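TRNA(Ile2) 2-agmatinylcytidine synthetase TiaS (Archaeoglobus fulgidus, PDB 5XOB) uses ATP to attach agmatine to the wobble cytidine of an isoleucine tRNA, so that the tRNA reads AUA instead of AUG. Local coordinates at residues G6-D11 and N56-F61; T10-G15 and E88-G93; V23-R28 and N76-E81; I161-P166 and C210-G215. All coordinates share one frame; numbering follows the deposited sequence.

How the contacts relate
Contacts 1, 2 and 3 belong to one ferredoxin-like unit, while contact 4 lies in the neighbouring domain, although its strands join the same continuous sheet. Contact 1 is buried and pairs two central strands, one carrying a magnesium ligand. Contact 2 shares Thr10 and Asp11 with it and links the loops beyond the strand ends, with a small polar interface. Contact 3 joins the two helices that follow the strands of contact 1; its apolar core gives way to a salt bridge on the outer side. Contact 4, buried at the sheet's margin, combines backbone bonds with aromatic packing. Met26 of contact 3 packs on Phe61 of contact 1, and Val23 on Tyr163 of contact 4.

Contact 1 (G6-D11 and N56-F61); sequences GIDDTD and NGAVSF. With MG (magnesium ion), chain C.
Asp8 holds CG anti to its backbone N (chi1 -162°), which brings the carboxylate carbon beside the methyl group of Ala58, with CG 3.6 Å from Ala58 CB. At the other end of the pairing, Phe61 has CG between its own backbone N and carbonyl carbon (chi1 58°), and its ring turns an edge toward Ile7, with CE2 4.2 Å from Ile7 CD1. Between these side chains two backbone bonds zip the strands together. Ile7 N donates to Val59 O at 2.9 Å, and Val59 N answers to Ile7 O at 3.0 Å in an almost straight bond of 177°. Branched Ile7 and Val59 suit this buried face, where helix 20-32 covers Val59 through Ala22 and reaches the Phe61 ring through Met26. Gly6 adds a CA-H...O contact, its CA 3.4 Å from Val59 O. On the face of Gly6 and Ser60, the Ser60 hydroxyl is bonded to Ala148 O. The short side chain of Ala58 lets the two strands bring its methyl close to the Asp8 carboxylate. Asp8 OD1 binds magnesium at 2.6 Å and also accepts a weak bond from Asp9 N; the phosphorylated Thr18 supplies a further ligand. Gly57 O lies 3.4 Å from Asp8 OD1 without bonding to it, a closeness of two acceptors that the nearby cation probably eases. Two central antiparallel strands of the ferredoxin-like TCKD domain thus place an aspartate, at the end of the first, in the magnesium site it shares with the phosphothreonine.

Contact 2 (T10-G15 and E88-G93); sequences TDSSRG and EKTNPG
Thr90 meets Asp11 and its neighbours where two loops of the ferredoxin-like domain lie side by side, one leaving strand 2-8 and the other entering strand 93-98. These strands are adjacent in the sheet and joined by a backbone bond between Asp8 and Gly93, so the loops start close together and part gradually; Thr10 and Pro92 still have CA atoms 5.3 Å apart. Neither segment forms a regular helix or strand across the interface, and the buried surface is small, 170 Å².

The polar part centres on the Thr90 hydroxyl. With OG1 anti to its own carbonyl carbon (chi1 -62°), it comes 2.9 Å from Asp11 O, a probable hydrogen bond, though the one hydroxyl proton could be given to a competing acceptor instead. Ser12 OG stands 3.8 Å from Thr90 OG1, close but not hydrogen-bonded to it. Two carbonyls also face one another, Asp11 O and Lys89 O, at 3.2 Å; both are acceptors, and a hydroxyl donor such as that of Thr90 would probably soften their repulsion. A threonine suits the place because it offers a polar and an apolar branch from one short side chain.

Outside the pair, the backbone N of Thr10 donates to the phosphate of the phosphothreonine at position 18, and that of Asp11 does so weakly. Pro92, stiff and apolar, rests on Ile79 of helix 68-82.

The apolar part is slight: the Thr90 methyl lies against the Thr10 backbone, with CG2 4.2 Å from Thr10 O.

Contact 3 (V23-R28 and N76-E81); sequences VLAMER and NEVIIE
Val78 inserts its two methyls between Ala25 and Arg28, joining helix 20-32 to helix 68-82, the two helices of the ferredoxin-like βαββαβ fold. The short helical segments cross at 137° between their N-to-C directions, well short of antiparallel, with axes 9.6 Å apart.

The close-packed half is apolar. Val78 CG1 stands 4.0 Å from Ala25 CB and also nears the backbone N of the same residue. Leu24 CB borders this Val78 methyl, CG1, at 4.4 Å. Alanine suits the spot, since its short side chain lets the valine come up to the helix backbone. The other branch, Val78 CG2, touches Arg28 CD at 3.7 Å, so the aliphatic part of the arginine extends the apolar patch as the two side chains pass alongside, pointing opposite ways.

Farther out the contact becomes polar and looser. The Arg28 chain bends at chi3 (130°), and the Arg28 and Glu77 side chains cross at about a right angle, with guanidinium and carboxylate planes 46° apart. Glu32 of the same helix is a second salt-bridge partner. Replacing Arg28 by an alanine would probably leave Glu77 and Glu32 without this shared positive mate and take the Arg28 CD contact away from Val78 CG2. Glu81 lies close by, but its OE2 is still 4.6 Å from Arg28 NH1. The salt bridge itself runs from Arg28 NH2 to Glu77 OE1, 3.1 Å.

Contact 4 (I161-P166 and C210-G215); sequences IAYRYP and CPVLYG
Ala162 and Tyr214 form the centre of the backbone pairing. Ala162 N donates to Tyr214 O at 2.8 Å in a nearly straight bond (172°), while Ala162 O receives two donors, Leu213 N at 2.7 Å and, weakly, Tyr214 N at 3.4 Å. Two residues along, Arg164 N donates to Pro211 O at 2.9 Å; the proline lacks an N-H of its own but offers this carbonyl.

The aromatic contacts differ in kind. Tyr214 holds CG between its backbone N and carbonyl carbon (chi1 65°). Its ring lies with one face over the Ala162 methyl, whose CB is 3.6 Å from the ring centroid, a CH-pi contact to which the small alanine side chain is well suited. An alanine in place of Tyr214 would probably leave a gap over the Ala162 methyl. Tyr163 instead has Pro211 O at its ring edge and meets Val212 obliquely, Tyr163 CE1 to Val212 CG2 at 3.7 Å; its other neighbours include Tyr20.

Apolar packing completes the join: Ile161 CG2 reaches Val212 CG2 at 3.9 Å, and the bent Arg164 chain crosses Leu213, while its guanidinium is held by Thr171 O and Glu234.

Leu213 and Tyr214 together oppose the single residue Ala162, a classic beta bulge where strand 212-218, in the FLD domain, forms an outer strand of the sheet shared with the TCKD domain.

Contact 1 (G6-D11 and N56-F61)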
loop_
_atom_site.group_PDB
_atom_site.type_symbol
_atom_site.label_atom_id
_atom_site.label_comp_id
_atom_site.label_asym_id
_atom_site.label_seq_id
_atom_site.Cartn_x
_atom_site.Cartn_y
_atom_site.Cartn_z
ATOM N N GLY A 6 -8.457 -15.430 -15.559
ATOM C CA GLY A 6 -7.955 -15.060 -14.236
ATOM C C GLY A 6 -6.940 -16.073 -13.783
ATOM O O GLY A 6 -7.085 -17.254 -14.083
ATOM N N ILE A 7 -5.898 -15.611 -13.091
ATOM C CA ILE A 7 -4.815 -16.485 -12.614
ATOM C C ILE A 7 -4.217 -15.952 -11.310
ATOM O O ILE A 7 -3.994 -14.752 -11.190
ATOM C CB ILE A 7 -3.652 -16.595 -13.635
ATOM C CG1 ILE A 7 -4.168 -16.833 -15.057
ATOM C CG2 ILE A 7 -2.707 -17.726 -13.248
ATOM C CD1 ILE A 7 -3.096 -16.784 -16.126
ATOM N N ASP A 8 -3.958 -16.843 -10.345
ATOM C CA ASP A 8 -3.161 -16.504 -9.142
ATOM C C ASP A 8 -2.400 -17.724 -8.589
ATOM O O ASP A 8 -2.617 -18.859 -9.015
ATOM C CB ASP A 8 -4.051 -15.887 -8.041
ATOM C CG ASP A 8 -3.249 -15.111 -6.960
ATOM O OD1 ASP A 8 -2.026 -14.889 -7.116
ATOM O OD2 ASP A 8 -3.852 -14.709 -5.939
ATOM N N ASP A 9 -1.478 -17.451 -7.665
ATOM C CA ASP A 9 -0.801 -18.456 -6.829
ATOM C C ASP A 9 0.199 -19.310 -7.618
ATOM O O ASP A 9 0.212 -20.547 -7.578
ATOM C CB ASP A 9 -1.821 -19.290 -6.053
ATOM C CG ASP A 9 -1.435 -19.465 -4.608
ATOM O OD1 ASP A 9 -0.213 -19.516 -4.320
ATOM O OD2 ASP A 9 -2.357 -19.541 -3.766
ATOM N N THR A 10 1.058 -18.577 -8.305
ATOM C CA THR A 10 2.051 -19.089 -9.225
ATOM C C THR A 10 3.451 -18.814 -8.663
ATOM O O THR A 10 4.457 -19.295 -9.193
ATOM C CB THR A 10 1.858 -18.362 -10.579
ATOM O OG1 THR A 10 0.669 -18.849 -11.218
ATOM C CG2 THR A 10 3.041 -18.537 -11.513
ATOM N N ASP A 11 3.498 -18.071 -7.557
ATOM C CA ASP A 11 4.740 -17.521 -7.043
ATOM C C ASP A 11 5.549 -18.621 -6.387
ATOM O O ASP A 11 5.027 -19.408 -5.594
ATOM C CB ASP A 11 4.473 -16.406 -6.013
ATOM C CG ASP A 11 5.231 -15.122 -6.322
ATOM O OD1 ASP A 11 4.600 -14.162 -6.826
ATOM O OD2 ASP A 11 6.455 -15.077 -6.063
ATOM N N ASN A 56 0.895 -9.514 -2.627
ATOM C CA ASN A 56 -0.310 -10.365 -2.712
ATOM C C ASN A 56 -1.243 -10.037 -3.905
ATOM O O ASN A 56 -2.281 -9.393 -3.722
ATOM C CB ASN A 56 -1.085 -10.238 -1.386
ATOM C CG ASN A 56 -2.371 -11.058 -1.356
ATOM O OD1 ASN A 56 -2.713 -11.749 -2.319
ATOM N ND2 ASN A 56 -3.094 -10.980 -0.240
ATOM N N GLY A 57 -0.903 -10.505 -5.111
ATOM C CA GLY A 57 -1.591 -10.030 -6.325
ATOM C C GLY A 57 -1.927 -11.023 -7.427
ATOM O O GLY A 57 -1.062 -11.728 -7.917
ATOM N N ALA A 58 -3.194 -11.034 -7.837
ATOM C CA ALA A 58 -3.679 -11.861 -8.944
ATOM C C ALA A 58 -3.763 -11.057 -10.253
ATOM O O ALA A 58 -3.747 -9.827 -10.236
ATOM C CB ALA A 58 -5.047 -12.429 -8.594
ATOM N N VAL A 59 -3.879 -11.757 -11.381
ATOM C CA VAL A 59 -3.909 -11.121 -12.708
ATOM C C VAL A 59 -5.087 -11.628 -13.553
ATOM O O VAL A 59 -5.447 -12.811 -13.496
ATOM C CB VAL A 59 -2.600 -11.403 -13.501
ATOM C CG1 VAL A 59 -2.612 -10.727 -14.874
ATOM C CG2 VAL A 59 -1.370 -10.980 -12.707
ATOM N N SER A 60 -5.676 -10.729 -14.341
ATOM C CA SER A 60 -6.640 -11.118 -15.369
ATOM C C SER A 60 -6.365 -10.452 -16.715
ATOM O O SER A 60 -5.642 -9.457 -16.799
ATOM C CB SER A 60 -8.061 -10.784 -14.925
ATOM O OG SER A 60 -8.179 -9.418 -14.576
ATOM N N PHE A 61 -6.944 -11.015 -17.771
ATOM C CA PHE A 61 -6.912 -10.373 -19.080
ATOM C C PHE A 61 -8.066 -10.833 -19.956
ATOM O O PHE A 61 -8.573 -11.944 -19.802
ATOM C CB PHE A 61 -5.573 -10.613 -19.784
ATOM C CG PHE A 61 -5.231 -12.064 -19.973
ATOM C CD1 PHE A 61 -5.526 -12.715 -21.170
ATOM C CD2 PHE A 61 -4.594 -12.783 -18.960
ATOM C CE1 PHE A 61 -5.207 -14.056 -21.347
ATOM C CE2 PHE A 61 -4.269 -14.124 -19.130
ATOM C CZ PHE A 61 -4.578 -14.761 -20.325
HETATM MG MG MG C . -0.770 -13.796 -5.162
#

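Contact 2 (T10-G15 and E88-G93)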
loop_
_atom_site.group_PDB
_atom_site.type_symbol
_atom_site.label_atom_id
_atom_site.label_comp_id
_atom_site.label_asym_id
_atom_site.label_seq_id
_atom_site.Cartn_x
_atom_site.Cartn_y
_atom_site.Cartn_z
ATOM N N THR A 10 1.058 -18.577 -8.305
ATOM C CA THR A 10 2.051 -19.089 -9.225
ATOM C C THR A 10 3.451 -18.814 -8.663
ATOM O O THR A 10 4.457 -19.295 -9.193
ATOM C CB THR A 10 1.858 -18.362 -10.579
ATOM O OG1 THR A 10 0.669 -18.849 -11.218
ATOM C CG2 THR A 10 3.041 -18.537 -11.513
ATOM N N ASP A 11 3.498 -18.071 -7.557
ATOM C CA ASP A 11 4.740 -17.521 -7.043
ATOM C C ASP A 11 5.549 -18.621 -6.387
ATOM O O ASP A 11 5.027 -19.408 -5.594
ATOM C CB ASP A 11 4.473 -16.406 -6.013
ATOM C CG ASP A 11 5.231 -15.122 -6.322
ATOM O OD1 ASP A 11 4.600 -14.162 -6.826
ATOM O OD2 ASP A 11 6.455 -15.077 -6.063
ATOM N N SER A 12 6.823 -18.673 -6.745
ATOM C CA SER A 12 7.794 -19.478 -6.040
ATOM C C SER A 12 8.796 -18.477 -5.514
ATOM O O SER A 12 9.218 -17.592 -6.263
ATOM C CB SER A 12 8.463 -20.459 -7.002
ATOM O OG SER A 12 7.490 -21.212 -7.705
ATOM N N SER A 13 9.170 -18.583 -4.241
ATOM C CA SER A 13 10.211 -17.708 -3.690
ATOM C C SER A 13 11.563 -18.035 -4.347
ATOM O O SER A 13 12.598 -18.119 -3.678
ATOM C CB SER A 13 10.275 -17.822 -2.162
ATOM O OG SER A 13 9.140 -17.211 -1.567
ATOM N N ARG A 14 11.524 -18.182 -5.675
ATOM C CA ARG A 14 12.647 -18.626 -6.492
ATOM C C ARG A 14 12.207 -18.858 -7.952
ATOM O O ARG A 14 11.899 -19.990 -8.330
ATOM C CB ARG A 14 13.249 -19.908 -5.924
ATOM N N GLY A 15 12.146 -17.789 -8.751
ATOM C CA GLY A 15 12.186 -17.908 -10.225
ATOM C C GLY A 15 10.907 -17.858 -11.057
ATOM O O GLY A 15 10.952 -18.058 -12.278
ATOM N N GLU A 88 5.681 -26.080 -2.206
ATOM C CA GLU A 88 4.517 -26.285 -1.326
ATOM C C GLU A 88 3.572 -25.080 -1.273
ATOM O O GLU A 88 2.368 -25.243 -1.061
ATOM C CB GLU A 88 4.951 -26.669 0.100
ATOM C CG GLU A 88 5.873 -27.887 0.169
ATOM C CD GLU A 88 5.541 -28.851 1.302
ATOM O OE1 GLU A 88 5.685 -30.079 1.097
ATOM O OE2 GLU A 88 5.140 -28.391 2.393
ATOM N N LYS A 89 4.121 -23.883 -1.474
ATOM C CA LYS A 89 3.331 -22.652 -1.456
ATOM C C LYS A 89 3.106 -22.149 -2.891
ATOM O O LYS A 89 3.487 -21.036 -3.260
ATOM C CB LYS A 89 4.009 -21.599 -0.558
ATOM C CG LYS A 89 3.081 -21.020 0.507
ATOM C CD LYS A 89 2.714 -22.053 1.576
ATOM C CE LYS A 89 1.241 -21.983 1.966
ATOM N NZ LYS A 89 0.835 -23.072 2.902
ATOM N N THR A 90 2.480 -23.004 -3.692
ATOM C CA THR A 90 2.163 -22.698 -5.079
ATOM C C THR A 90 0.958 -23.528 -5.463
ATOM O O THR A 90 1.093 -24.701 -5.778
ATOM C CB THR A 90 3.336 -23.054 -6.015
ATOM O OG1 THR A 90 4.480 -22.261 -5.675
ATOM C CG2 THR A 90 2.967 -22.815 -7.486
ATOM N N ASN A 91 -0.220 -22.926 -5.435
ATOM C CA ASN A 91 -1.448 -23.652 -5.717
ATOM C C ASN A 91 -2.219 -22.929 -6.791
ATOM O O ASN A 91 -3.252 -22.318 -6.522
ATOM C CB ASN A 91 -2.253 -23.811 -4.441
ATOM C CG ASN A 91 -1.515 -24.640 -3.414
ATOM O OD1 ASN A 91 -1.517 -25.870 -3.478
ATOM N ND2 ASN A 91 -0.846 -23.973 -2.482
ATOM N N PRO A 92 -1.702 -22.991 -8.026
ATOM C CA PRO A 92 -2.228 -22.269 -9.177
ATOM C C PRO A 92 -3.731 -22.429 -9.375
ATOM O O PRO A 92 -4.285 -23.516 -9.195
ATOM C CB PRO A 92 -1.478 -22.892 -10.354
ATOM C CG PRO A 92 -0.213 -23.402 -9.764
ATOM C CD PRO A 92 -0.597 -23.888 -8.408
ATOM N N GLY A 93 -4.379 -21.332 -9.726
ATOM C CA GLY A 93 -5.788 -21.351 -10.050
ATOM C C GLY A 93 -5.997 -20.491 -11.266
ATOM O O GLY A 93 -5.263 -19.529 -11.492
#

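Contact 3 (V23-R28 and N76-E81)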
loop_
_atom_site.group_PDB
_atom_site.type_symbol
_atom_site.label_atom_id
_atom_site.label_comp_id
_atom_site.label_asym_id
_atom_site.label_seq_id
_atom_site.Cartn_x
_atom_site.Cartn_y
_atom_site.Cartn_z
ATOM N N VAL A 23 1.927 -13.329 -18.595
ATOM C CA VAL A 23 2.450 -12.773 -19.835
ATOM C C VAL A 23 2.752 -13.878 -20.819
ATOM O O VAL A 23 2.502 -13.750 -22.011
ATOM C CB VAL A 23 3.756 -12.006 -19.577
ATOM C CG1 VAL A 23 4.495 -11.707 -20.881
ATOM C CG2 VAL A 23 3.456 -10.735 -18.802
ATOM N N LEU A 24 3.333 -14.951 -20.309
ATOM C CA LEU A 24 3.629 -16.095 -21.123
ATOM C C LEU A 24 2.307 -16.604 -21.653
ATOM O O LEU A 24 2.152 -16.792 -22.855
ATOM C CB LEU A 24 4.332 -17.171 -20.302
ATOM C CG LEU A 24 5.668 -16.762 -19.664
ATOM C CD1 LEU A 24 6.181 -17.856 -18.735
ATOM C CD2 LEU A 24 6.705 -16.411 -20.723
ATOM N N ALA A 25 1.334 -16.785 -20.763
ATOM C CA ALA A 25 0.025 -17.281 -21.177
ATOM C C ALA A 25 -0.546 -16.381 -22.251
ATOM O O ALA A 25 -1.029 -16.850 -23.275
ATOM C CB ALA A 25 -0.928 -17.363 -20.000
ATOM N N MET A 26 -0.477 -15.079 -22.018
ATOM C CA MET A 26 -0.968 -14.123 -22.998
ATOM C C MET A 26 -0.295 -14.339 -24.361
ATOM O O MET A 26 -0.981 -14.425 -25.380
ATOM C CB MET A 26 -0.777 -12.690 -22.493
ATOM C CG MET A 26 -1.808 -12.277 -21.449
ATOM S SD MET A 26 -1.393 -10.745 -20.595
ATOM C CE MET A 26 -1.236 -9.660 -22.013
ATOM N N GLU A 27 1.032 -14.457 -24.371
ATOM C CA GLU A 27 1.773 -14.720 -25.607
ATOM C C GLU A 27 1.225 -15.943 -26.340
ATOM O O GLU A 27 0.897 -15.860 -27.526
ATOM C CB GLU A 27 3.259 -14.920 -25.321
ATOM C CG GLU A 27 3.999 -13.643 -24.970
ATOM C CD GLU A 27 5.459 -13.890 -24.637
ATOM O OE1 GLU A 27 5.870 -15.070 -24.625
ATOM O OE2 GLU A 27 6.194 -12.908 -24.386
ATOM N N ARG A 28 1.122 -17.069 -25.634
ATOM C CA ARG A 28 0.624 -18.319 -26.241
ATOM C C ARG A 28 -0.784 -18.184 -26.820
ATOM O O ARG A 28 -1.047 -18.635 -27.932
ATOM C CB ARG A 28 0.674 -19.502 -25.258
ATOM C CG ARG A 28 1.617 -20.613 -25.708
ATOM C CD ARG A 28 1.414 -21.920 -24.943
ATOM N NE ARG A 28 1.270 -23.081 -25.832
ATOM C CZ ARG A 28 1.274 -24.356 -25.435
ATOM N NH1 ARG A 28 1.436 -24.669 -24.152
ATOM N NH2 ARG A 28 1.126 -25.327 -26.331
ATOM N N ASN A 76 -3.721 -24.063 -19.308
ATOM C CA ASN A 76 -3.361 -25.228 -18.517
ATOM C C ASN A 76 -1.924 -25.675 -18.756
ATOM O O ASN A 76 -1.175 -25.941 -17.821
ATOM C CB ASN A 76 -4.303 -26.379 -18.839
ATOM C CG ASN A 76 -4.013 -27.603 -18.007
ATOM O OD1 ASN A 76 -3.737 -27.498 -16.817
ATOM N ND2 ASN A 76 -4.066 -28.769 -18.626
ATOM N N GLU A 77 -1.556 -25.739 -20.026
ATOM C CA GLU A 77 -0.254 -26.232 -20.441
ATOM C C GLU A 77 0.847 -25.251 -20.079
ATOM O O GLU A 77 1.948 -25.655 -19.694
ATOM C CB GLU A 77 -0.266 -26.489 -21.946
ATOM C CG GLU A 77 -1.176 -27.650 -22.332
ATOM C CD GLU A 77 -1.543 -27.691 -23.808
ATOM O OE1 GLU A 77 -0.919 -26.973 -24.630
ATOM O OE2 GLU A 77 -2.478 -28.459 -24.145
ATOM N N VAL A 78 0.535 -23.964 -20.209
ATOM C CA VAL A 78 1.425 -22.889 -19.769
ATOM C C VAL A 78 1.782 -23.065 -18.300
ATOM O O VAL A 78 2.932 -22.870 -17.893
ATOM C CB VAL A 78 0.760 -21.507 -19.939
ATOM C CG1 VAL A 78 1.602 -20.411 -19.293
ATOM C CG2 VAL A 78 0.534 -21.203 -21.415
ATOM N N ILE A 79 0.776 -23.424 -17.509
ATOM C CA ILE A 79 0.958 -23.600 -16.078
ATOM C C ILE A 79 1.842 -24.808 -15.813
ATOM O O ILE A 79 2.805 -24.721 -15.054
ATOM C CB ILE A 79 -0.389 -23.774 -15.351
ATOM C CG1 ILE A 79 -1.202 -22.480 -15.443
ATOM C CG2 ILE A 79 -0.163 -24.142 -13.891
ATOM C CD1 ILE A 79 -2.672 -22.645 -15.114
ATOM N N ILE A 80 1.516 -25.931 -16.443
ATOM C CA ILE A 80 2.256 -27.159 -16.192
ATOM C C ILE A 80 3.727 -26.943 -16.512
ATOM O O ILE A 80 4.602 -27.359 -15.749
ATOM C CB ILE A 80 1.699 -28.355 -16.991
ATOM C CG1 ILE A 80 0.272 -28.679 -16.525
ATOM C CG2 ILE A 80 2.589 -29.580 -16.804
ATOM C CD1 ILE A 80 -0.401 -29.831 -17.250
ATOM N N GLU A 81 3.985 -26.266 -17.627
ATOM C CA GLU A 81 5.345 -26.067 -18.106
ATOM C C GLU A 81 6.152 -25.073 -17.273
ATOM O O GLU A 81 7.334 -25.304 -17.031
ATOM C CB GLU A 81 5.332 -25.615 -19.568
ATOM C CG GLU A 81 6.704 -25.227 -20.105
ATOM C CD GLU A 81 6.693 -24.893 -21.587
ATOM O OE1 GLU A 81 7.778 -24.570 -22.131
ATOM O OE2 GLU A 81 5.604 -24.942 -22.207
#

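Contact 4 (I161-P166 and C210-G215)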
loop_
_atom_site.group_PDB
_atom_site.type_symbol
_atom_site.label_atom_id
_atom_site.label_comp_id
_atom_site.label_asym_id
_atom_site.label_seq_id
_atom_site.Cartn_x
_atom_site.Cartn_y
_atom_site.Cartn_z
ATOM N N ILE A 161 5.861 -3.259 -15.984
ATOM C CA ILE A 161 6.690 -4.262 -15.378
ATOM C C ILE A 161 7.626 -4.791 -16.440
ATOM O O ILE A 161 7.189 -5.222 -17.512
ATOM C CB ILE A 161 5.855 -5.398 -14.777
ATOM C CG1 ILE A 161 4.868 -4.816 -13.760
ATOM C CG2 ILE A 161 6.772 -6.416 -14.113
ATOM C CD1 ILE A 161 3.944 -5.825 -13.121
ATOM N N ALA A 162 8.913 -4.739 -16.114
ATOM C CA ALA A 162 9.969 -5.204 -16.979
ATOM C C ALA A 162 10.558 -6.470 -16.391
ATOM O O ALA A 162 10.878 -6.517 -15.199
ATOM C CB ALA A 162 11.041 -4.138 -17.097
ATOM N N TYR A 163 10.701 -7.491 -17.233
ATOM C CA TYR A 163 11.229 -8.771 -16.800
ATOM C C TYR A 163 12.606 -9.014 -17.391
ATOM O O TYR A 163 12.958 -8.488 -18.452
ATOM C CB TYR A 163 10.286 -9.905 -17.194
ATOM C CG TYR A 163 8.871 -9.701 -16.708
ATOM C CD1 TYR A 163 8.527 -9.918 -15.373
ATOM C CD2 TYR A 163 7.870 -9.281 -17.583
ATOM C CE1 TYR A 163 7.224 -9.727 -14.931
ATOM C CE2 TYR A 163 6.572 -9.085 -17.151
ATOM C CZ TYR A 163 6.253 -9.310 -15.829
ATOM O OH TYR A 163 4.962 -9.103 -15.422
ATOM N N ARG A 164 13.369 -9.831 -16.675
ATOM C CA ARG A 164 14.717 -10.207 -17.063
ATOM C C ARG A 164 14.711 -11.365 -18.053
ATOM O O ARG A 164 13.678 -12.020 -18.300
ATOM C CB ARG A 164 15.533 -10.630 -15.831
ATOM C CG ARG A 164 15.273 -9.805 -14.578
ATOM C CD ARG A 164 16.560 -9.506 -13.834
ATOM N NE ARG A 164 16.867 -10.462 -12.779
ATOM C CZ ARG A 164 18.070 -10.608 -12.218
ATOM N NH1 ARG A 164 19.111 -9.872 -12.616
ATOM N NH2 ARG A 164 18.235 -11.510 -11.256
ATOM N N TYR A 165 15.896 -11.608 -18.608
ATOM C CA TYR A 165 16.152 -12.800 -19.391
ATOM C C TYR A 165 16.375 -13.976 -18.434
ATOM O O TYR A 165 17.138 -13.851 -17.467
ATOM C CB TYR A 165 17.363 -12.590 -20.305
ATOM C CG TYR A 165 17.032 -11.810 -21.553
ATOM C CD1 TYR A 165 16.537 -12.456 -22.679
ATOM C CD2 TYR A 165 17.191 -10.433 -21.603
ATOM C CE1 TYR A 165 16.214 -11.756 -23.823
ATOM C CE2 TYR A 165 16.871 -9.722 -22.746
ATOM C CZ TYR A 165 16.383 -10.393 -23.852
ATOM O OH TYR A 165 16.057 -9.700 -24.995
ATOM N N PRO A 166 15.695 -15.115 -18.683
ATOM C CA PRO A 166 15.796 -16.310 -17.828
ATOM C C PRO A 166 17.229 -16.635 -17.385
ATOM O O PRO A 166 17.481 -16.839 -16.189
ATOM C CB PRO A 166 15.233 -17.420 -18.718
ATOM C CG PRO A 166 14.263 -16.724 -19.614
ATOM C CD PRO A 166 14.711 -15.300 -19.770
ATOM N N CYS A 210 13.269 -13.237 -8.219
ATOM C CA CYS A 210 12.140 -13.341 -9.142
ATOM C C CYS A 210 12.517 -12.838 -10.546
ATOM O O CYS A 210 13.620 -12.310 -10.743
ATOM C CB CYS A 210 10.936 -12.563 -8.574
ATOM S SG CYS A 210 11.022 -10.754 -8.707
ATOM N N PRO A 211 11.610 -13.023 -11.529
ATOM C CA PRO A 211 11.819 -12.525 -12.903
ATOM C C PRO A 211 11.669 -11.019 -13.145
ATOM O O PRO A 211 12.010 -10.553 -14.228
ATOM C CB PRO A 211 10.752 -13.274 -13.726
ATOM C CG PRO A 211 9.771 -13.800 -12.742
ATOM C CD PRO A 211 10.542 -14.040 -11.482
ATOM N N VAL A 212 11.157 -10.268 -12.178
ATOM C CA VAL A 212 10.984 -8.838 -12.373
ATOM C C VAL A 212 12.316 -8.118 -12.234
ATOM O O VAL A 212 13.026 -8.295 -11.241
ATOM C CB VAL A 212 9.979 -8.241 -11.374
ATOM C CG1 VAL A 212 9.948 -6.716 -11.484
ATOM C CG2 VAL A 212 8.597 -8.818 -11.631
ATOM N N LEU A 213 12.635 -7.308 -13.240
ATOM C CA LEU A 213 13.786 -6.417 -13.193
ATOM C C LEU A 213 13.384 -5.175 -12.408
ATOM O O LEU A 213 14.000 -4.833 -11.395
ATOM C CB LEU A 213 14.222 -6.014 -14.608
ATOM C CG LEU A 213 15.719 -5.781 -14.856
ATOM C CD1 LEU A 213 15.877 -4.815 -16.024
ATOM C CD2 LEU A 213 16.498 -5.283 -13.638
ATOM N N TYR A 214 12.345 -4.503 -12.900
ATOM C CA TYR A 214 11.769 -3.346 -12.235
ATOM C C TYR A 214 10.300 -3.212 -12.617
ATOM O O TYR A 214 9.862 -3.742 -13.640
ATOM C CB TYR A 214 12.522 -2.056 -12.595
ATOM C CG TYR A 214 12.445 -1.644 -14.058
ATOM C CD1 TYR A 214 13.549 -1.779 -14.892
ATOM C CD2 TYR A 214 11.279 -1.103 -14.606
ATOM C CE1 TYR A 214 13.499 -1.395 -16.230
ATOM C CE2 TYR A 214 11.217 -0.726 -15.949
ATOM C CZ TYR A 214 12.334 -0.873 -16.756
ATOM O OH TYR A 214 12.306 -0.505 -18.087
ATOM N N GLY A 215 9.553 -2.495 -11.782
ATOM C CA GLY A 215 8.171 -2.131 -12.073
ATOM C C GLY A 215 7.939 -0.659 -11.784
ATOM O O GLY A 215 8.159 -0.199 -10.665
#